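Long-range contacts in cobalamin biosynthesis protein CobN (Mycobacterium tuberculosis, PDB 7C6O), which serves as the catalytic subunit of cobaltochelatase, the enzyme that inserts cobalt into a corrin precursor during cobalamin biosynthesis: residues A1005-I1011 with D1072-Y1077; H1078-A1083 with Y1153-A1157. All blocks are in the same frame, centred on the assembly; numbering follows the deposited sequence.

Contact 1: residues A1005-I1011 with D1072-Y1077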
ATOM      1  N   ALA A1005      -3.767  -3.193 -14.879  1.00 17.18           N
ATOM      2  CA  ALA A1005      -4.935  -3.115 -15.743  1.00 15.41           C
ATOM      3  C   ALA A1005      -4.608  -3.308 -17.217  1.00 14.78           C
ATOM      4  O   ALA A1005      -5.533  -3.427 -18.028  1.00 16.00           O
ATOM      5  CB  ALA A1005      -5.654  -1.772 -15.551  1.00 18.81           C
ATOM      6  N   GLY A1006      -3.325  -3.326 -17.584  1.00 15.99           N
ATOM      7  CA  GLY A1006      -2.894  -3.727 -18.905  1.00 16.71           C
ATOM      8  C   GLY A1006      -2.854  -2.630 -19.949  1.00 15.42           C
ATOM      9  O   GLY A1006      -2.162  -2.786 -20.960  1.00 15.03           O
ATOM     10  N   LEU A1007      -3.564  -1.521 -19.736  1.00 15.87           N
ATOM     11  CA  LEU A1007      -3.703  -0.533 -20.803  1.00 17.07           C
ATOM     12  C   LEU A1007      -2.470   0.348 -20.960  1.00 17.22           C
ATOM     13  O   LEU A1007      -2.229   0.868 -22.055  1.00 16.38           O
ATOM     14  CB  LEU A1007      -4.949   0.319 -20.565  1.00 15.94           C
ATOM     15  CG  LEU A1007      -6.250  -0.445 -20.825  1.00 17.02           C
ATOM     16  CD1 LEU A1007      -7.449   0.447 -20.605  1.00 16.87           C
ATOM     17  CD2 LEU A1007      -6.267  -1.018 -22.234  1.00 18.46           C
ATOM     18  N   LEU A1008      -1.681   0.539 -19.898  1.00 16.62           N
ATOM     19  CA  LEU A1008      -0.404   1.223 -20.073  1.00 18.14           C
ATOM     20  C   LEU A1008       0.508   0.429 -20.997  1.00 17.56           C
ATOM     21  O   LEU A1008       1.139   0.995 -21.900  1.00 14.10           O
ATOM     22  CB  LEU A1008       0.275   1.454 -18.724  1.00 21.99           C
ATOM     23  CG  LEU A1008       1.654   2.117 -18.778  1.00 27.35           C
ATOM     24  CD1 LEU A1008       1.573   3.481 -19.447  1.00 29.08           C
ATOM     25  CD2 LEU A1008       2.252   2.238 -17.384  1.00 30.73           C
ATOM     26  N   GLN A1009       0.582  -0.889 -20.791  1.00 16.42           N
ATOM     27  CA  GLN A1009       1.366  -1.735 -21.686  1.00 17.28           C
ATOM     28  C   GLN A1009       0.845  -1.655 -23.114  1.00 16.26           C
ATOM     29  O   GLN A1009       1.629  -1.597 -24.068  1.00 16.42           O
ATOM     30  CB  GLN A1009       1.352  -3.184 -21.192  1.00 16.90           C
ATOM     31  CG  GLN A1009       2.189  -3.439 -19.943  1.00 19.57           C
ATOM     32  CD  GLN A1009       1.500  -3.004 -18.658  1.00 23.69           C
ATOM     33  OE1 GLN A1009       0.348  -2.573 -18.668  1.00 25.61           O
ATOM     34  NE2 GLN A1009       2.211  -3.121 -17.541  1.00 25.92           N
ATOM     35  N   LEU A1010      -0.479  -1.642 -23.281  1.00 14.80           N
ATOM     36  CA  LEU A1010      -1.057  -1.586 -24.620  1.00 14.93           C
ATOM     37  C   LEU A1010      -0.711  -0.275 -25.316  1.00 16.32           C
ATOM     38  O   LEU A1010      -0.264  -0.268 -26.469  1.00 16.23           O
ATOM     39  CB  LEU A1010      -2.574  -1.772 -24.544  1.00 14.87           C
ATOM     40  CG  LEU A1010      -3.288  -1.867 -25.893  1.00 16.58           C
ATOM     41  CD1 LEU A1010      -2.847  -3.123 -26.646  1.00 18.82           C
ATOM     42  CD2 LEU A1010      -4.798  -1.845 -25.709  1.00 16.02           C
ATOM     43  N   ILE A1011      -0.905   0.851 -24.622  1.00 16.15           N
ATOM     44  CA  ILE A1011      -0.645   2.158 -25.225  1.00 16.22           C
ATOM     45  C   ILE A1011       0.830   2.301 -25.581  1.00 17.19           C
ATOM     46  O   ILE A1011       1.181   2.859 -26.629  1.00 19.21           O
ATOM     47  CB  ILE A1011      -1.125   3.282 -24.284  1.00 19.92           C
ATOM     48  CG1 ILE A1011      -2.564   3.691 -24.618  1.00 20.55           C
ATOM     49  CG2 ILE A1011      -0.210   4.497 -24.364  1.00 21.17           C
ATOM     50  CD1 ILE A1011      -3.577   2.575 -24.517  1.00 25.61           C
ATOM     51  N   ASP A1072      -0.191   7.173 -14.803  1.00 21.41           N
ATOM     52  CA  ASP A1072      -0.842   6.318 -15.786  1.00 20.78           C
ATOM     53  C   ASP A1072      -2.057   5.594 -15.219  1.00 14.87           C
ATOM     54  O   ASP A1072      -2.906   5.136 -15.990  1.00 17.65           O
ATOM     55  CB  ASP A1072       0.153   5.290 -16.313  1.00 29.76           C
ATOM     56  CG  ASP A1072       0.833   4.525 -15.195  1.00 36.18           C
ATOM     57  OD1 ASP A1072       1.733   5.097 -14.543  1.00 39.21           O
ATOM     58  OD2 ASP A1072       0.442   3.365 -14.948  1.00 38.83           O
ATOM     59  N   ASP A1073      -2.158   5.477 -13.895  1.00 15.82           N
ATOM     60  CA  ASP A1073      -3.192   4.626 -13.314  1.00 15.85           C
ATOM     61  C   ASP A1073      -4.590   5.185 -13.538  1.00 12.29           C
ATOM     62  O   ASP A1073      -5.553   4.415 -13.636  1.00 12.90           O
ATOM     63  CB  ASP A1073      -2.921   4.426 -11.825  1.00 19.29           C
ATOM     64  CG  ASP A1073      -1.725   3.532 -11.573  1.00 28.54           C
ATOM     65  OD1 ASP A1073      -1.633   2.466 -12.221  1.00 31.21           O
ATOM     66  OD2 ASP A1073      -0.873   3.900 -10.740  1.00 32.25           O
ATOM     67  N   TYR A1074      -4.731   6.509 -13.634  1.00 11.47           N
ATOM     68  CA  TYR A1074      -6.062   7.079 -13.803  1.00 10.76           C
ATOM     69  C   TYR A1074      -6.647   6.712 -15.161  1.00 11.51           C
ATOM     70  O   TYR A1074      -7.767   6.194 -15.240  1.00 13.31           O
ATOM     71  CB  TYR A1074      -6.025   8.596 -13.595  1.00  8.43           C
ATOM     72  CG  TYR A1074      -5.765   8.958 -12.151  1.00 11.23           C
ATOM     73  CD1 TYR A1074      -6.799   8.980 -11.223  1.00  9.80           C
ATOM     74  CD2 TYR A1074      -4.480   9.243 -11.707  1.00 13.59           C
ATOM     75  CE1 TYR A1074      -6.563   9.290  -9.897  1.00 14.78           C
ATOM     76  CE2 TYR A1074      -4.235   9.557 -10.382  1.00 15.72           C
ATOM     77  CZ  TYR A1074      -5.278   9.577  -9.483  1.00 17.19           C
ATOM     78  OH  TYR A1074      -5.036   9.888  -8.165  1.00 20.18           O
ATOM     79  N   PHE A1075      -5.903   6.938 -16.247  1.00 13.62           N
ATOM     80  CA  PHE A1075      -6.471   6.596 -17.548  1.00 12.43           C
ATOM     81  C   PHE A1075      -6.623   5.087 -17.705  1.00 11.68           C
ATOM     82  O   PHE A1075      -7.546   4.632 -18.387  1.00 15.69           O
ATOM     83  CB  PHE A1075      -5.646   7.218 -18.691  1.00 12.16           C
ATOM     84  CG  PHE A1075      -4.493   6.370 -19.188  1.00 13.01           C
ATOM     85  CD1 PHE A1075      -4.700   5.348 -20.109  1.00 13.92           C
ATOM     86  CD2 PHE A1075      -3.197   6.640 -18.781  1.00 15.54           C
ATOM     87  CE1 PHE A1075      -3.639   4.582 -20.576  1.00 14.14           C
ATOM     88  CE2 PHE A1075      -2.130   5.884 -19.247  1.00 18.31           C
ATOM     89  CZ  PHE A1075      -2.352   4.850 -20.145  1.00 13.94           C
ATOM     90  N   GLN A1076      -5.759   4.299 -17.062  1.00 10.29           N
ATOM     91  CA  GLN A1076      -5.876   2.846 -17.161  1.00 11.98           C
ATOM     92  C   GLN A1076      -7.179   2.353 -16.546  1.00 13.60           C
ATOM     93  O   GLN A1076      -7.928   1.593 -17.173  1.00 17.02           O
ATOM     94  CB  GLN A1076      -4.690   2.170 -16.477  1.00 13.71           C
ATOM     95  CG  GLN A1076      -3.395   2.227 -17.247  1.00 18.78           C
ATOM     96  CD  GLN A1076      -2.429   1.157 -16.786  1.00 21.77           C
ATOM     97  OE1 GLN A1076      -2.537  -0.001 -17.185  1.00 20.73           O
ATOM     98  NE2 GLN A1076      -1.486   1.537 -15.932  1.00 23.34           N
ATOM     99  N   TYR A1077      -7.462   2.770 -15.312  1.00 12.74           N
ATOM    100  CA  TYR A1077      -8.650   2.295 -14.606  1.00 12.67           C
ATOM    101  C   TYR A1077      -9.892   3.078 -15.013  1.00 12.53           C
ATOM    102  O   TYR A1077     -10.898   2.496 -15.436  1.00 11.42           O
ATOM    103  CB  TYR A1077      -8.430   2.387 -13.094  1.00 13.15           C
ATOM    104  CG  TYR A1077      -7.552   1.291 -12.543  1.00 15.12           C
ATOM    105  CD1 TYR A1077      -6.167   1.397 -12.584  1.00 15.48           C
ATOM    106  CD2 TYR A1077      -8.108   0.148 -11.982  1.00 17.94           C
ATOM    107  CE1 TYR A1077      -5.359   0.394 -12.082  1.00 17.92           C
ATOM    108  CE2 TYR A1077      -7.308  -0.858 -11.478  1.00 16.98           C
ATOM    109  CZ  TYR A1077      -5.936  -0.729 -11.530  1.00 19.91           C
ATOM    110  OH  TYR A1077      -5.139  -1.726 -11.028  1.00 25.22           O
TER
HETATM  111  O   HOH W   1      -1.202  -2.157 -16.132  1.00 28.49           O

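Contact 2: residues H1078-A1083 with Y1153-A1157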
ATOM      1  N   HIS A1078      -9.840   4.403 -14.878  1.00 13.96           N
ATOM      2  CA  HIS A1078     -11.003   5.234 -15.174  1.00 13.89           C
ATOM      3  C   HIS A1078     -11.294   5.248 -16.669  1.00 15.02           C
ATOM      4  O   HIS A1078     -12.406   4.926 -17.103  1.00 13.86           O
ATOM      5  CB  HIS A1078     -10.765   6.652 -14.652  1.00 13.03           C
ATOM      6  CG  HIS A1078     -11.991   7.507 -14.621  1.00 13.30           C
ATOM      7  ND1 HIS A1078     -11.939   8.880 -14.738  1.00 13.88           N
ATOM      8  CD2 HIS A1078     -13.298   7.192 -14.454  1.00 14.96           C
ATOM      9  CE1 HIS A1078     -13.162   9.372 -14.657  1.00 14.67           C
ATOM     10  NE2 HIS A1078     -14.005   8.369 -14.483  1.00 14.61           N
ATOM     11  N   GLY A1079     -10.300   5.621 -17.475  1.00 11.77           N
ATOM     12  CA  GLY A1079     -10.489   5.600 -18.914  1.00 14.09           C
ATOM     13  C   GLY A1079     -10.748   4.203 -19.445  1.00 15.00           C
ATOM     14  O   GLY A1079     -11.537   4.019 -20.373  1.00 13.87           O
ATOM     15  N   GLY A1080     -10.093   3.201 -18.857  1.00 13.96           N
ATOM     16  CA  GLY A1080     -10.336   1.828 -19.272  1.00 14.76           C
ATOM     17  C   GLY A1080     -11.771   1.393 -19.046  1.00 15.35           C
ATOM     18  O   GLY A1080     -12.362   0.708 -19.887  1.00 15.34           O
ATOM     19  N   MET A1081     -12.354   1.785 -17.911  1.00 12.65           N
ATOM     20  CA  MET A1081     -13.762   1.482 -17.676  1.00 16.76           C
ATOM     21  C   MET A1081     -14.650   2.174 -18.703  1.00 16.90           C
ATOM     22  O   MET A1081     -15.568   1.557 -19.253  1.00 14.82           O
ATOM     23  CB  MET A1081     -14.161   1.885 -16.257  1.00 13.69           C
ATOM     24  CG  MET A1081     -15.635   1.665 -15.950  1.00 15.13           C
ATOM     25  SD  MET A1081     -16.060   1.984 -14.226  1.00 15.27           S
ATOM     26  CE  MET A1081     -15.367   0.538 -13.424  1.00 16.49           C
ATOM     27  N   VAL A1082     -14.381   3.453 -18.984  1.00 13.33           N
ATOM     28  CA  VAL A1082     -15.165   4.185 -19.978  1.00 14.75           C
ATOM     29  C   VAL A1082     -15.103   3.480 -21.329  1.00 14.39           C
ATOM     30  O   VAL A1082     -16.129   3.271 -21.987  1.00 12.25           O
ATOM     31  CB  VAL A1082     -14.675   5.640 -20.085  1.00 13.15           C
ATOM     32  CG1 VAL A1082     -15.364   6.348 -21.241  1.00 13.41           C
ATOM     33  CG2 VAL A1082     -14.914   6.381 -18.776  1.00 12.74           C
ATOM     34  N   ALA A1083     -13.897   3.104 -21.759  1.00 13.20           N
ATOM     35  CA  ALA A1083     -13.737   2.504 -23.080  1.00 14.11           C
ATOM     36  C   ALA A1083     -14.405   1.137 -23.158  1.00 14.72           C
ATOM     37  O   ALA A1083     -14.985   0.781 -24.191  1.00 17.07           O
ATOM     38  CB  ALA A1083     -12.253   2.394 -23.431  1.00 13.03           C
ATOM     39  N   TYR A1153      -5.642   8.959 -21.716  1.00 13.95           N
ATOM     40  CA  TYR A1153      -7.006   9.348 -21.377  1.00 12.52           C
ATOM     41  C   TYR A1153      -7.801   9.745 -22.614  1.00 13.54           C
ATOM     42  O   TYR A1153      -9.024   9.567 -22.648  1.00 11.83           O
ATOM     43  CB  TYR A1153      -6.977  10.500 -20.375  1.00 13.97           C
ATOM     44  CG  TYR A1153      -7.534  10.183 -19.004  1.00 13.52           C
ATOM     45  CD1 TYR A1153      -6.845  10.559 -17.858  1.00 13.07           C
ATOM     46  CD2 TYR A1153      -8.758   9.541 -18.852  1.00 11.39           C
ATOM     47  CE1 TYR A1153      -7.347  10.291 -16.598  1.00 12.25           C
ATOM     48  CE2 TYR A1153      -9.272   9.268 -17.591  1.00 12.85           C
ATOM     49  CZ  TYR A1153      -8.558   9.650 -16.468  1.00 14.08           C
ATOM     50  OH  TYR A1153      -9.051   9.395 -15.208  1.00 15.13           O
ATOM     51  N   ASP A1154      -7.130  10.298 -23.631  1.00 14.22           N
ATOM     52  CA  ASP A1154      -7.820  10.628 -24.874  1.00 10.86           C
ATOM     53  C   ASP A1154      -8.152   9.370 -25.664  1.00 13.21           C
ATOM     54  O   ASP A1154      -9.262   9.234 -26.191  1.00 14.61           O
ATOM     55  CB  ASP A1154      -6.965  11.582 -25.714  1.00 14.60           C
ATOM     56  CG  ASP A1154      -7.760  12.262 -26.820  1.00 15.85           C
ATOM     57  OD1 ASP A1154      -8.970  12.492 -26.626  1.00 15.42           O
ATOM     58  OD2 ASP A1154      -7.175  12.561 -27.885  1.00 13.49           O
ATOM     59  N   ALA A1155      -7.202   8.434 -25.748  1.00 14.43           N
ATOM     60  CA  ALA A1155      -7.449   7.186 -26.462  1.00 16.70           C
ATOM     61  C   ALA A1155      -8.607   6.413 -25.843  1.00 17.92           C
ATOM     62  O   ALA A1155      -9.402   5.792 -26.559  1.00 16.70           O
ATOM     63  CB  ALA A1155      -6.182   6.330 -26.475  1.00 17.10           C
ATOM     64  N   THR A1156      -8.725   6.443 -24.515  1.00 13.87           N
ATOM     65  CA  THR A1156      -9.770   5.677 -23.849  1.00 14.70           C
ATOM     66  C   THR A1156     -11.074   6.453 -23.706  1.00 17.17           C
ATOM     67  O   THR A1156     -12.153   5.879 -23.893  1.00 16.85           O
ATOM     68  CB  THR A1156      -9.293   5.211 -22.468  1.00 14.01           C
ATOM     69  OG1 THR A1156      -8.798   6.332 -21.716  1.00 13.87           O
ATOM     70  CG2 THR A1156      -8.197   4.153 -22.606  1.00 12.42           C
ATOM     71  N   ALA A1157     -11.009   7.751 -23.391  1.00 15.76           N
ATOM     72  CA  ALA A1157     -12.211   8.502 -23.056  1.00 17.56           C
ATOM     73  C   ALA A1157     -12.420   9.778 -23.864  1.00 17.82           C
ATOM     74  O   ALA A1157     -13.445  10.441 -23.674  1.00 17.07           O
ATOM     75  CB  ALA A1157     -12.214   8.849 -21.560  1.00 17.38           C
TER

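Contact 1: residues A1005-I1011 with D1072-Y1077
Q1076 reaches the backbone of L1008 because its CG stands anti to its own carbonyl carbon (chi1 -75°) and the chain then runs on extended, carrying the amide across to the first turn of helix 1007-1013. This is a crossing of two helices at close to a right angle (97° between the short segments), with a side-chain amide oxygen meeting backbone N-H at a helix start. The N-H of L1008 points at Q1076 OE1 over 2.9 Å and is nearly straight (168°), but it comes from well above the amide plane and not along a lone pair. A first-turn N-H has no carbonyl earlier in its own helix, and OE1 supplies the missing acceptor.

A water donates to the same oxygen, 2.7 Å from Q1076 OE1, and also to the side-chain oxygen of Q1009, while accepting from the N-cap residue, with G1006 N 2.8 Å from the water oxygen. At the other end of the amide, Q1076 NE2 makes a weak bond to D1072 OD2 (2.8 Å), which adds to what fixes the amide's rotation.

Apolar contacts flank these bonds. A1005 CB sits over one face of the Y1077 ring as a CH-pi contact. F1075, whose ring also packs on Y1149 and Y1153 of helix 1136-1157, turns CZ toward L1008 CD1 (4.2 Å) and CE1 toward I1011 CG1, with L1007 O at its edge. The methyl L1008 CD2 ends 3.2 Å from D1072 OD2.

Contact 2: residues H1078-A1083 with Y1153-A1157
H1078 meets Y1153 from its first side-chain atom onward, in a buried contact between two helices running the same way, inclined by 26° between the short segments with axes 8.1 Å apart. Helix 1072-1089 is the helix of a beta-alpha-beta unit, joining the adjacent parallel strands 1056-1061 and 1094-1099, and helix 1136-1157 packs against it. Starting at the root, H1078 CB already lies 3.3 Å from Y1153 OH. CG, anti to the backbone N (chi1 -167°), passes the same hydroxyl a little farther off. ND1 then makes the bond itself, 3.0 Å from Y1153 OH, with the oxygen in the plane of the imidazole at its edge; either partner could be the donor. CE1, next to ND1, is still 4.1 Å from Y1153 OH. On the far side of the ring, NE2 hydrogen-bonds to the carbonyl oxygen of A1057 in strand 1056-1061. The imidazole is thus held at both nitrogens and ties sheet, helix and neighbouring helix together. The two rings meet rim to rim with their planes almost perpendicular (89°), neither covering the other's face.

At the next residue, G1079, the backbones come closest: its CA is 5.0 Å from that of T1156, about a turn beyond Y1153. With no side chain on G1079, T1156 fits directly against its backbone. T1156 CB packs 3.3 Å from G1079 O, while its hydroxyl turns back to hydrogen-bond G1152 O in its own helix. The carbonyl oxygen of T1156, near the end of helix 1136-1157, accepts from R1086 NH1, a residue further along helix 1072-1089. A1083 CB also rests 3.5 Å from T1156 O, and at the last residue of helix 1136-1157 A1157 CB lies 4.0 Å from V1082 CG1.

In the fold
Contacts 1 and 2 use consecutive parts of one helix, 1072-1089, and their centres are 9 Å apart. Along the chain they come in series: contact 1 brings helix 1007-1013 to the start of the helix, and contact 2 then sets helix 1136-1157 beside its middle. They touch directly, L1007 CD1 reaching 3.5 Å from G1080 CA and F1075 CB lying 3.5 Å from Y1153 N. Helix 1072-1089 also packs on strand 1056-1061 of the mixed sheet that runs from 1041-1042 to 1107-1110. Through helix 1072-1089 the two contacts link helices 1007-1013 and 1136-1157 to that sheet within the CobN/magnesium chelatase region, as continuous buried packing.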